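PDB 1BF6: phosphotriesterase homology protein, which hydrolyses phosphorylated glyceryl acetates, as well as aromatic acetates and propionates, as a zinc-dependent member of the phosphotriesterase family. Local coordinates for residues A[25-39]-A[243-257]. Numbering follows the deposited sequence.
Sequences VDCRLDQYAFICQEM and ITRRSHLKANGGYGY. With SO4 (sulfate ion), chain F.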
ATOM      1  N   VAL A  25     -17.254  11.905  -7.971  1.00 16.78           N
ATOM      2  CA  VAL A  25     -17.310  11.995  -6.512  1.00 18.31           C
ATOM      3  C   VAL A  25     -17.077  10.631  -5.813  1.00 16.73           C
ATOM      4  O   VAL A  25     -16.778  10.584  -4.617  1.00 16.92           O
ATOM      5  CB  VAL A  25     -18.656  12.640  -6.055  1.00 19.63           C
ATOM      6  CG1 VAL A  25     -19.840  11.732  -6.419  1.00 20.97           C
ATOM      7  CG2 VAL A  25     -18.624  12.955  -4.562  1.00 19.33           C
ATOM      8  N   ASP A  26     -17.195   9.533  -6.563  1.00 16.05           N
ATOM      9  CA  ASP A  26     -16.976   8.193  -6.018  1.00 14.85           C
ATOM     10  C   ASP A  26     -15.502   8.080  -5.595  1.00 16.38           C
ATOM     11  O   ASP A  26     -15.166   7.409  -4.608  1.00 13.50           O
ATOM     12  CB  ASP A  26     -17.298   7.123  -7.073  1.00 14.25           C
ATOM     13  CG  ASP A  26     -17.455   5.729  -6.473  1.00 12.83           C
ATOM     14  OD1 ASP A  26     -17.894   5.635  -5.315  1.00 15.00           O
ATOM     15  OD2 ASP A  26     -17.152   4.729  -7.157  1.00 13.06           O
ATOM     16  N   CYS A  27     -14.644   8.765  -6.352  1.00 16.01           N
ATOM     17  CA  CYS A  27     -13.203   8.799  -6.113  1.00 16.11           C
ATOM     18  C   CYS A  27     -12.784   9.718  -4.953  1.00 16.27           C
ATOM     19  O   CYS A  27     -11.587   9.882  -4.683  1.00 15.61           O
ATOM     20  CB  CYS A  27     -12.476   9.174  -7.402  1.00 16.67           C
ATOM     21  SG  CYS A  27     -12.745   7.986  -8.709  1.00 18.75           S
ATOM     22  N   ARG A  28     -13.767  10.340  -4.305  1.00 13.31           N
ATOM     23  CA  ARG A  28     -13.522  11.184  -3.148  1.00 14.79           C
ATOM     24  C   ARG A  28     -13.901  10.368  -1.903  1.00 14.14           C
ATOM     25  O   ARG A  28     -15.011  10.499  -1.359  1.00 13.12           O
ATOM     26  CB  ARG A  28     -14.341  12.484  -3.214  1.00 14.49           C
ATOM     27  CG  ARG A  28     -14.161  13.387  -1.996  1.00 18.04           C
ATOM     28  CD  ARG A  28     -14.388  14.870  -2.317  1.00 22.43           C
ATOM     29  NE  ARG A  28     -15.744  15.189  -2.771  1.00 26.55           N
ATOM     30  CZ  ARG A  28     -16.792  15.378  -1.966  1.00 28.51           C
ATOM     31  NH1 ARG A  28     -16.666  15.274  -0.643  1.00 27.05           N
ATOM     32  NH2 ARG A  28     -17.970  15.705  -2.483  1.00 25.74           N
ATOM     33  N   LEU A  29     -12.989   9.490  -1.484  1.00 12.84           N
ATOM     34  CA  LEU A  29     -13.221   8.644  -0.309  1.00 12.85           C
ATOM     35  C   LEU A  29     -12.920   9.461   0.946  1.00 13.93           C
ATOM     36  O   LEU A  29     -11.776   9.524   1.401  1.00 14.30           O
ATOM     37  CB  LEU A  29     -12.340   7.390  -0.383  1.00 13.15           C
ATOM     38  CG  LEU A  29     -12.512   6.360   0.734  1.00 13.51           C
ATOM     39  CD1 LEU A  29     -13.888   5.702   0.632  1.00 13.48           C
ATOM     40  CD2 LEU A  29     -11.426   5.318   0.614  1.00 14.32           C
ATOM     41  N   ASP A  30     -13.958  10.091   1.498  1.00 13.68           N
ATOM     42  CA  ASP A  30     -13.812  10.936   2.677  1.00 13.78           C
ATOM     43  C   ASP A  30     -15.022  10.899   3.617  1.00 13.29           C
ATOM     44  O   ASP A  30     -15.258  11.852   4.362  1.00 11.52           O
ATOM     45  CB  ASP A  30     -13.564  12.391   2.239  1.00 15.22           C
ATOM     46  CG  ASP A  30     -14.784  13.031   1.548  1.00 18.66           C
ATOM     47  OD1 ASP A  30     -15.719  12.309   1.119  1.00 17.75           O
ATOM     48  OD2 ASP A  30     -14.807  14.277   1.435  1.00 16.11           O
ATOM     49  N   GLN A  31     -15.790   9.814   3.572  1.00 12.40           N
ATOM     50  CA  GLN A  31     -16.976   9.694   4.416  1.00 12.66           C
ATOM     51  C   GLN A  31     -16.592   9.176   5.791  1.00 12.92           C
ATOM     52  O   GLN A  31     -16.536   7.972   6.039  1.00 14.50           O
ATOM     53  CB  GLN A  31     -18.009   8.814   3.728  1.00 10.20           C
ATOM     54  CG  GLN A  31     -18.378   9.352   2.343  1.00 12.32           C
ATOM     55  CD  GLN A  31     -19.489   8.574   1.670  1.00 13.35           C
ATOM     56  OE1 GLN A  31     -19.287   7.453   1.216  1.00 11.12           O
ATOM     57  NE2 GLN A  31     -20.668   9.184   1.578  1.00 13.80           N
ATOM     58  N   TYR A  32     -16.332  10.128   6.675  1.00 12.99           N
ATOM     59  CA  TYR A  32     -15.885   9.869   8.025  1.00 13.86           C
ATOM     60  C   TYR A  32     -16.596   8.793   8.838  1.00 15.38           C
ATOM     61  O   TYR A  32     -15.951   7.847   9.294  1.00 14.53           O
ATOM     62  CB  TYR A  32     -15.851  11.172   8.814  1.00 14.79           C
ATOM     63  CG  TYR A  32     -15.187  11.025  10.159  1.00 15.26           C
ATOM     64  CD1 TYR A  32     -13.829  10.708  10.256  1.00 14.78           C
ATOM     65  CD2 TYR A  32     -15.914  11.198  11.334  1.00 13.61           C
ATOM     66  CE1 TYR A  32     -13.217  10.568  11.495  1.00 13.89           C
ATOM     67  CE2 TYR A  32     -15.314  11.065  12.575  1.00 13.96           C
ATOM     68  CZ  TYR A  32     -13.964  10.751  12.650  1.00 13.65           C
ATOM     69  OH  TYR A  32     -13.370  10.646  13.883  1.00 13.52           O
ATOM     70  N   ALA A  33     -17.895   8.969   9.075  1.00 13.93           N
ATOM     71  CA  ALA A  33     -18.661   8.001   9.861  1.00 13.94           C
ATOM     72  C   ALA A  33     -18.521   6.585   9.303  1.00 13.15           C
ATOM     73  O   ALA A  33     -18.215   5.650  10.046  1.00 13.67           O
ATOM     74  CB  ALA A  33     -20.133   8.415   9.937  1.00 11.38           C
ATOM     75  N   PHE A  34     -18.697   6.442   7.994  1.00 12.23           N
ATOM     76  CA  PHE A  34     -18.583   5.142   7.343  1.00 12.98           C
ATOM     77  C   PHE A  34     -17.192   4.541   7.501  1.00 13.96           C
ATOM     78  O   PHE A  34     -17.061   3.343   7.756  1.00 14.32           O
ATOM     79  CB  PHE A  34     -18.893   5.246   5.853  1.00 13.17           C
ATOM     80  CG  PHE A  34     -20.311   5.620   5.548  1.00 12.85           C
ATOM     81  CD1 PHE A  34     -21.289   5.571   6.529  1.00 12.44           C
ATOM     82  CD2 PHE A  34     -20.665   6.005   4.261  1.00 15.24           C
ATOM     83  CE1 PHE A  34     -22.599   5.898   6.232  1.00 13.49           C
ATOM     84  CE2 PHE A  34     -21.976   6.335   3.951  1.00 15.57           C
ATOM     85  CZ  PHE A  34     -22.942   6.281   4.940  1.00 14.47           C
ATOM     86  N   ILE A  35     -16.155   5.358   7.314  1.00 13.09           N
ATOM     87  CA  ILE A  35     -14.783   4.869   7.433  1.00 11.67           C
ATOM     88  C   ILE A  35     -14.480   4.438   8.867  1.00 10.24           C
ATOM     89  O   ILE A  35     -13.859   3.401   9.070  1.00 11.70           O
ATOM     90  CB  ILE A  35     -13.729   5.872   6.832  1.00 12.67           C
ATOM     91  CG1 ILE A  35     -13.382   5.388   5.396  1.00 13.52           C
ATOM     92  CG2 ILE A  35     -12.452   5.893   7.677  1.00 10.93           C
ATOM     93  CD1 ILE A  35     -13.620   3.884   5.090  1.00 17.16           C
ATOM     94  N   CYS A  36     -14.965   5.194   9.851  1.00  9.33           N
ATOM     95  CA  CYS A  36     -14.787   4.831  11.258  1.00 11.50           C
ATOM     96  C   CYS A  36     -15.488   3.494  11.558  1.00 12.90           C
ATOM     97  O   CYS A  36     -14.954   2.659  12.283  1.00 12.69           O
ATOM     98  CB  CYS A  36     -15.358   5.907  12.179  1.00 11.58           C
ATOM     99  SG  CYS A  36     -14.327   7.375  12.350  1.00 14.53           S
ATOM    100  N   GLN A  37     -16.683   3.292  11.000  1.00 13.12           N
ATOM    101  CA  GLN A  37     -17.422   2.046  11.219  1.00 13.76           C
ATOM    102  C   GLN A  37     -16.649   0.866  10.627  1.00 14.22           C
ATOM    103  O   GLN A  37     -16.573  -0.205  11.243  1.00 13.96           O
ATOM    104  CB  GLN A  37     -18.830   2.135  10.608  1.00 15.00           C
ATOM    105  CG  GLN A  37     -19.781   3.063  11.380  1.00 20.13           C
ATOM    106  CD  GLN A  37     -20.915   3.641  10.518  1.00 24.72           C
ATOM    107  OE1 GLN A  37     -21.342   3.044   9.517  1.00 25.95           O
ATOM    108  NE2 GLN A  37     -21.399   4.817  10.906  1.00 26.27           N
ATOM    109  N   GLU A  38     -16.043   1.077   9.456  1.00 11.00           N
ATOM    110  CA  GLU A  38     -15.253   0.041   8.795  1.00  9.76           C
ATOM    111  C   GLU A  38     -14.018  -0.317   9.625  1.00 10.11           C
ATOM    112  O   GLU A  38     -13.589  -1.468   9.639  1.00 11.23           O
ATOM    113  CB  GLU A  38     -14.817   0.507   7.408  1.00 10.87           C
ATOM    114  CG  GLU A  38     -15.973   0.755   6.430  1.00 10.89           C
ATOM    115  CD  GLU A  38     -16.372  -0.474   5.621  1.00 12.42           C
ATOM    116  OE1 GLU A  38     -15.721  -1.538   5.730  1.00 11.28           O
ATOM    117  OE2 GLU A  38     -17.339  -0.365   4.837  1.00 14.81           O
ATOM    118  N   MET A  39     -13.439   0.670  10.306  1.00 11.10           N
ATOM    119  CA  MET A  39     -12.253   0.413  11.126  1.00  9.98           C
ATOM    120  C   MET A  39     -12.656  -0.379  12.362  1.00 11.26           C
ATOM    121  O   MET A  39     -11.921  -1.257  12.793  1.00 13.28           O
ATOM    122  CB  MET A  39     -11.526   1.716  11.499  1.00 10.07           C
ATOM    123  CG  MET A  39     -10.932   2.475  10.298  1.00  6.84           C
ATOM    124  SD  MET A  39      -9.783   1.549   9.255  1.00 10.47           S
ATOM    125  CE  MET A  39     -10.790   1.255   7.749  1.00 11.58           C
ATOM    126  N   ILE A 243      -8.743  -0.226  -0.894  1.00  9.67           N
ATOM    127  CA  ILE A 243     -10.034   0.473  -0.993  1.00 10.95           C
ATOM    128  C   ILE A 243      -9.726   1.910  -1.454  1.00 11.55           C
ATOM    129  O   ILE A 243      -8.834   2.568  -0.899  1.00 10.65           O
ATOM    130  CB  ILE A 243     -10.783   0.506   0.366  1.00 10.72           C
ATOM    131  CG1 ILE A 243     -11.181  -0.914   0.796  1.00 14.41           C
ATOM    132  CG2 ILE A 243     -11.998   1.412   0.291  1.00  9.31           C
ATOM    133  CD1 ILE A 243     -12.040  -1.653  -0.209  1.00 13.96           C
ATOM    134  N   THR A 244     -10.459   2.374  -2.466  1.00 10.54           N
ATOM    135  CA  THR A 244     -10.246   3.704  -3.041  1.00 11.43           C
ATOM    136  C   THR A 244     -11.527   4.491  -3.353  1.00 12.94           C
ATOM    137  O   THR A 244     -11.463   5.695  -3.586  1.00 10.95           O
ATOM    138  CB  THR A 244      -9.467   3.601  -4.382  1.00 11.54           C
ATOM    139  OG1 THR A 244     -10.207   2.794  -5.307  1.00 13.04           O
ATOM    140  CG2 THR A 244      -8.081   2.979  -4.195  1.00  7.73           C
ATOM    141  N   ARG A 245     -12.679   3.819  -3.347  1.00 11.65           N
ATOM    142  CA  ARG A 245     -13.953   4.463  -3.686  1.00 12.04           C
ATOM    143  C   ARG A 245     -15.047   4.347  -2.645  1.00 11.48           C
ATOM    144  O   ARG A 245     -15.069   3.408  -1.855  1.00  8.62           O
ATOM    145  CB  ARG A 245     -14.487   3.862  -4.982  1.00 14.73           C
ATOM    146  CG  ARG A 245     -13.590   4.074  -6.179  1.00 20.04           C
ATOM    147  CD  ARG A 245     -14.078   3.242  -7.334  1.00 24.51           C
ATOM    148  NE  ARG A 245     -13.400   3.584  -8.577  1.00 28.71           N
ATOM    149  CZ  ARG A 245     -14.021   4.066  -9.650  1.00 32.92           C
ATOM    150  NH1 ARG A 245     -15.337   4.273  -9.623  1.00 32.80           N
ATOM    151  NH2 ARG A 245     -13.338   4.292 -10.768  1.00 33.27           N
ATOM    152  N   ARG A 246     -15.968   5.306  -2.658  1.00 11.14           N
ATOM    153  CA  ARG A 246     -17.106   5.293  -1.734  1.00 11.90           C
ATOM    154  C   ARG A 246     -17.938   4.022  -1.987  1.00 11.13           C
ATOM    155  O   ARG A 246     -18.435   3.401  -1.046  1.00 12.05           O
ATOM    156  CB  ARG A 246     -17.993   6.528  -1.946  1.00 11.49           C
ATOM    157  CG  ARG A 246     -17.325   7.849  -1.614  1.00 13.51           C
ATOM    158  CD  ARG A 246     -18.234   9.023  -1.971  1.00 16.10           C
ATOM    159  NE  ARG A 246     -17.812  10.279  -1.348  1.00 14.98           N
ATOM    160  CZ  ARG A 246     -18.606  11.335  -1.179  1.00 16.94           C
ATOM    161  NH1 ARG A 246     -19.871  11.291  -1.589  1.00 16.33           N
ATOM    162  NH2 ARG A 246     -18.145  12.433  -0.597  1.00 14.49           N
ATOM    163  N   SER A 247     -18.028   3.615  -3.252  1.00 11.38           N
ATOM    164  CA  SER A 247     -18.798   2.432  -3.629  1.00 11.85           C
ATOM    165  C   SER A 247     -18.205   1.123  -3.102  1.00 11.80           C
ATOM    166  O   SER A 247     -18.838   0.068  -3.189  1.00 11.02           O
ATOM    167  CB  SER A 247     -19.018   2.373  -5.151  1.00 11.71           C
ATOM    168  OG  SER A 247     -17.810   2.276  -5.883  1.00 13.82           O
ATOM    169  N   HIS A 248     -16.985   1.194  -2.570  1.00 11.05           N
ATOM    170  CA  HIS A 248     -16.325   0.022  -1.988  1.00 11.23           C
ATOM    171  C   HIS A 248     -16.785  -0.182  -0.531  1.00  9.42           C
ATOM    172  O   HIS A 248     -16.662  -1.278   0.019  1.00 11.08           O
ATOM    173  CB  HIS A 248     -14.792   0.182  -2.014  1.00  9.65           C
ATOM    174  CG  HIS A 248     -14.190   0.177  -3.387  1.00 14.13           C
ATOM    175  ND1 HIS A 248     -12.971   0.761  -3.665  1.00 12.20           N
ATOM    176  CD2 HIS A 248     -14.610  -0.378  -4.549  1.00 13.94           C
ATOM    177  CE1 HIS A 248     -12.663   0.561  -4.933  1.00 14.25           C
ATOM    178  NE2 HIS A 248     -13.642  -0.128  -5.492  1.00 16.18           N
ATOM    179  N   LEU A 249     -17.275   0.886   0.091  1.00  9.23           N
ATOM    180  CA  LEU A 249     -17.740   0.859   1.472  1.00 10.55           C
ATOM    181  C   LEU A 249     -19.057   0.085   1.606  1.00 11.96           C
ATOM    182  O   LEU A 249     -19.903   0.135   0.721  1.00 12.08           O
ATOM    183  CB  LEU A 249     -17.914   2.286   1.992  1.00 10.31           C
ATOM    184  CG  LEU A 249     -16.683   3.211   1.875  1.00 12.27           C
ATOM    185  CD1 LEU A 249     -16.996   4.546   2.549  1.00  9.61           C
ATOM    186  CD2 LEU A 249     -15.454   2.562   2.499  1.00  9.52           C
ATOM    187  N   LYS A 250     -19.203  -0.653   2.704  1.00 12.31           N
ATOM    188  CA  LYS A 250     -20.410  -1.451   2.937  1.00 12.68           C
ATOM    189  C   LYS A 250     -21.687  -0.606   2.986  1.00 11.76           C
ATOM    190  O   LYS A 250     -22.710  -1.008   2.436  1.00 13.43           O
ATOM    191  CB  LYS A 250     -20.262  -2.316   4.204  1.00 11.67           C
ATOM    192  CG  LYS A 250     -19.144  -3.365   4.089  1.00 11.47           C
ATOM    193  CD  LYS A 250     -19.246  -4.489   5.112  1.00 10.85           C
ATOM    194  CE  LYS A 250     -19.019  -4.015   6.529  1.00 12.88           C
ATOM    195  NZ  LYS A 250     -17.597  -3.646   6.771  1.00 14.53           N
ATOM    196  N   ALA A 251     -21.618   0.565   3.620  1.00 11.33           N
ATOM    197  CA  ALA A 251     -22.767   1.469   3.724  1.00 11.49           C
ATOM    198  C   ALA A 251     -23.291   1.916   2.350  1.00 13.04           C
ATOM    199  O   ALA A 251     -24.437   2.345   2.236  1.00 14.64           O
ATOM    200  CB  ALA A 251     -22.413   2.688   4.570  1.00 10.57           C
ATOM    201  N   ASN A 252     -22.438   1.830   1.328  1.00 11.63           N
ATOM    202  CA  ASN A 252     -22.802   2.200  -0.041  1.00 11.31           C
ATOM    203  C   ASN A 252     -23.024   0.983  -0.937  1.00  9.29           C
ATOM    204  O   ASN A 252     -22.970   1.087  -2.157  1.00  7.24           O
ATOM    205  CB  ASN A 252     -21.731   3.112  -0.650  1.00 10.70           C
ATOM    206  CG  ASN A 252     -21.638   4.432   0.055  1.00 12.88           C
ATOM    207  OD1 ASN A 252     -22.653   5.021   0.416  1.00 12.69           O
ATOM    208  ND2 ASN A 252     -20.416   4.902   0.288  1.00 13.80           N
ATOM    209  N   GLY A 253     -23.265  -0.175  -0.322  1.00 10.55           N
ATOM    210  CA  GLY A 253     -23.495  -1.396  -1.079  1.00  8.57           C
ATOM    211  C   GLY A 253     -22.243  -2.111  -1.534  1.00 10.53           C
ATOM    212  O   GLY A 253     -22.298  -2.962  -2.417  1.00 10.29           O
ATOM    213  N   GLY A 254     -21.106  -1.745  -0.946  1.00 11.64           N
ATOM    214  CA  GLY A 254     -19.845  -2.367  -1.306  1.00 11.38           C
ATOM    215  C   GLY A 254     -19.455  -3.535  -0.406  1.00 12.13           C
ATOM    216  O   GLY A 254     -20.254  -4.021   0.399  1.00 11.87           O
ATOM    217  N   TYR A 255     -18.195  -3.945  -0.508  1.00 11.09           N
ATOM    218  CA  TYR A 255     -17.674  -5.071   0.257  1.00 11.97           C
ATOM    219  C   TYR A 255     -16.910  -4.720   1.532  1.00 12.60           C
ATOM    220  O   TYR A 255     -16.786  -5.560   2.426  1.00 12.66           O
ATOM    221  CB  TYR A 255     -16.829  -5.968  -0.653  1.00 10.73           C
ATOM    222  CG  TYR A 255     -15.819  -5.216  -1.495  1.00 12.33           C
ATOM    223  CD1 TYR A 255     -16.177  -4.667  -2.735  1.00 11.03           C
ATOM    224  CD2 TYR A 255     -14.503  -5.051  -1.059  1.00 12.57           C
ATOM    225  CE1 TYR A 255     -15.243  -3.971  -3.522  1.00  9.69           C
ATOM    226  CE2 TYR A 255     -13.564  -4.354  -1.841  1.00 10.62           C
ATOM    227  CZ  TYR A 255     -13.942  -3.818  -3.062  1.00 10.15           C
ATOM    228  OH  TYR A 255     -13.024  -3.110  -3.811  1.00 10.34           O
ATOM    229  N   GLY A 256     -16.403  -3.488   1.612  1.00 11.19           N
ATOM    230  CA  GLY A 256     -15.661  -3.046   2.788  1.00 10.67           C
ATOM    231  C   GLY A 256     -14.252  -3.613   2.967  1.00 10.06           C
ATOM    232  O   GLY A 256     -13.848  -4.587   2.298  1.00  7.12           O
ATOM    233  N   TYR A 257     -13.502  -2.992   3.879  1.00  9.09           N
ATOM    234  CA  TYR A 257     -12.131  -3.413   4.186  1.00 10.75           C
ATOM    235  C   TYR A 257     -12.078  -4.815   4.785  1.00  9.64           C
ATOM    236  O   TYR A 257     -11.208  -5.613   4.427  1.00 11.60           O
ATOM    237  CB  TYR A 257     -11.469  -2.453   5.178  1.00 11.57           C
ATOM    238  CG  TYR A 257     -11.377  -1.022   4.711  1.00 10.17           C
ATOM    239  CD1 TYR A 257     -12.459  -0.162   4.844  1.00  8.72           C
ATOM    240  CD2 TYR A 257     -10.195  -0.523   4.150  1.00 10.24           C
ATOM    241  CE1 TYR A 257     -12.383   1.147   4.435  1.00 10.22           C
ATOM    242  CE2 TYR A 257     -10.101   0.801   3.735  1.00  7.58           C
ATOM    243  CZ  TYR A 257     -11.204   1.629   3.883  1.00 11.30           C
ATOM    244  OH  TYR A 257     -11.147   2.936   3.479  1.00 10.95           O
TER
HETATM  245  S   SO4 F 295      -9.960   1.435  -8.772  1.00 55.95           S
HETATM  246  O1  SO4 F 295     -10.838   1.691  -9.911  1.00 57.18           O
HETATM  247  O2  SO4 F 295      -9.734   2.739  -8.016  1.00 55.43           O
HETATM  248  O3  SO4 F 295     -10.562   0.421  -7.760  1.00 55.38           O
HETATM  249  O4  SO4 F 295      -8.649   0.832  -9.273  1.00 56.19           O
HETATM  250  O   HOH W   1     -10.005   7.572  -4.939  1.00 18.29           O
HETATM  251  O   HOH W   2     -22.991   7.771   0.277  1.00 28.68           O
HETATM  252  O   HOH W   3     -19.300   1.457   5.179  1.00 10.36           O
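The guanidinium group of R246 lies between V25 CG2 over one face and the stem of Q31 over the other, the Q31 amide stacked almost parallel to it (planes 3° apart). Its edge is used for bonding: R246 NE donates to R28 O (2.8 Å), and R246 NH2 reaches the syn lone pair of D30 OD1 (3.0 Å). D30 OD2 takes R28 NH1, so one carboxylate is shared by two arginines and probably eases the closeness of R28 NH1 and R246 NH2, 3.2 Å apart. Methyl groups lie over two further ring faces. A251 CB sits 3.4 Å from the centroid of the F34 ring, only 3° off its normal, and M39 CE makes a similar CH-pi contact over the Y257 ring, at 3.6 Å from its centroid; the opposite face of Y257 rests on I243 CG1. The amides of Q31 and N252 meet nearly coplanar, N252 ND2 giving Q31 OE1 a bond of 2.9 Å, while a water links their remaining polar ends.

Carboxylates of 25-39 grip both backbone and side chains of 243-257. D26 receives S247 N on OD1, and its OD2 takes S247 OG through the syn lone pair and R245 NH1 through the anti one. E38, its chain bent at chi2 (-90°), curls its carboxylate to K250 N, which meets E38 OE2 at 2.8 Å. Y257 N and K250 NZ approach E38 OE1 from opposite faces, which would help to offset the cost of burying this acid; K250 is also paired with D41 and D258. Between these polar ends, L29 CD1 and F34 CB pack on L249 CD1.

The 243-257 loop follows strand 237-239 of the TIM barrel, just beyond the zinc ligand D242, and the side chain of T244 comes within about 4 Å of a zinc ion (nearest atoms). The contact thus joins this loop to strand 28-29 and helix 32-44, beside the binuclear zinc centre characteristic of the phosphotriesterase family.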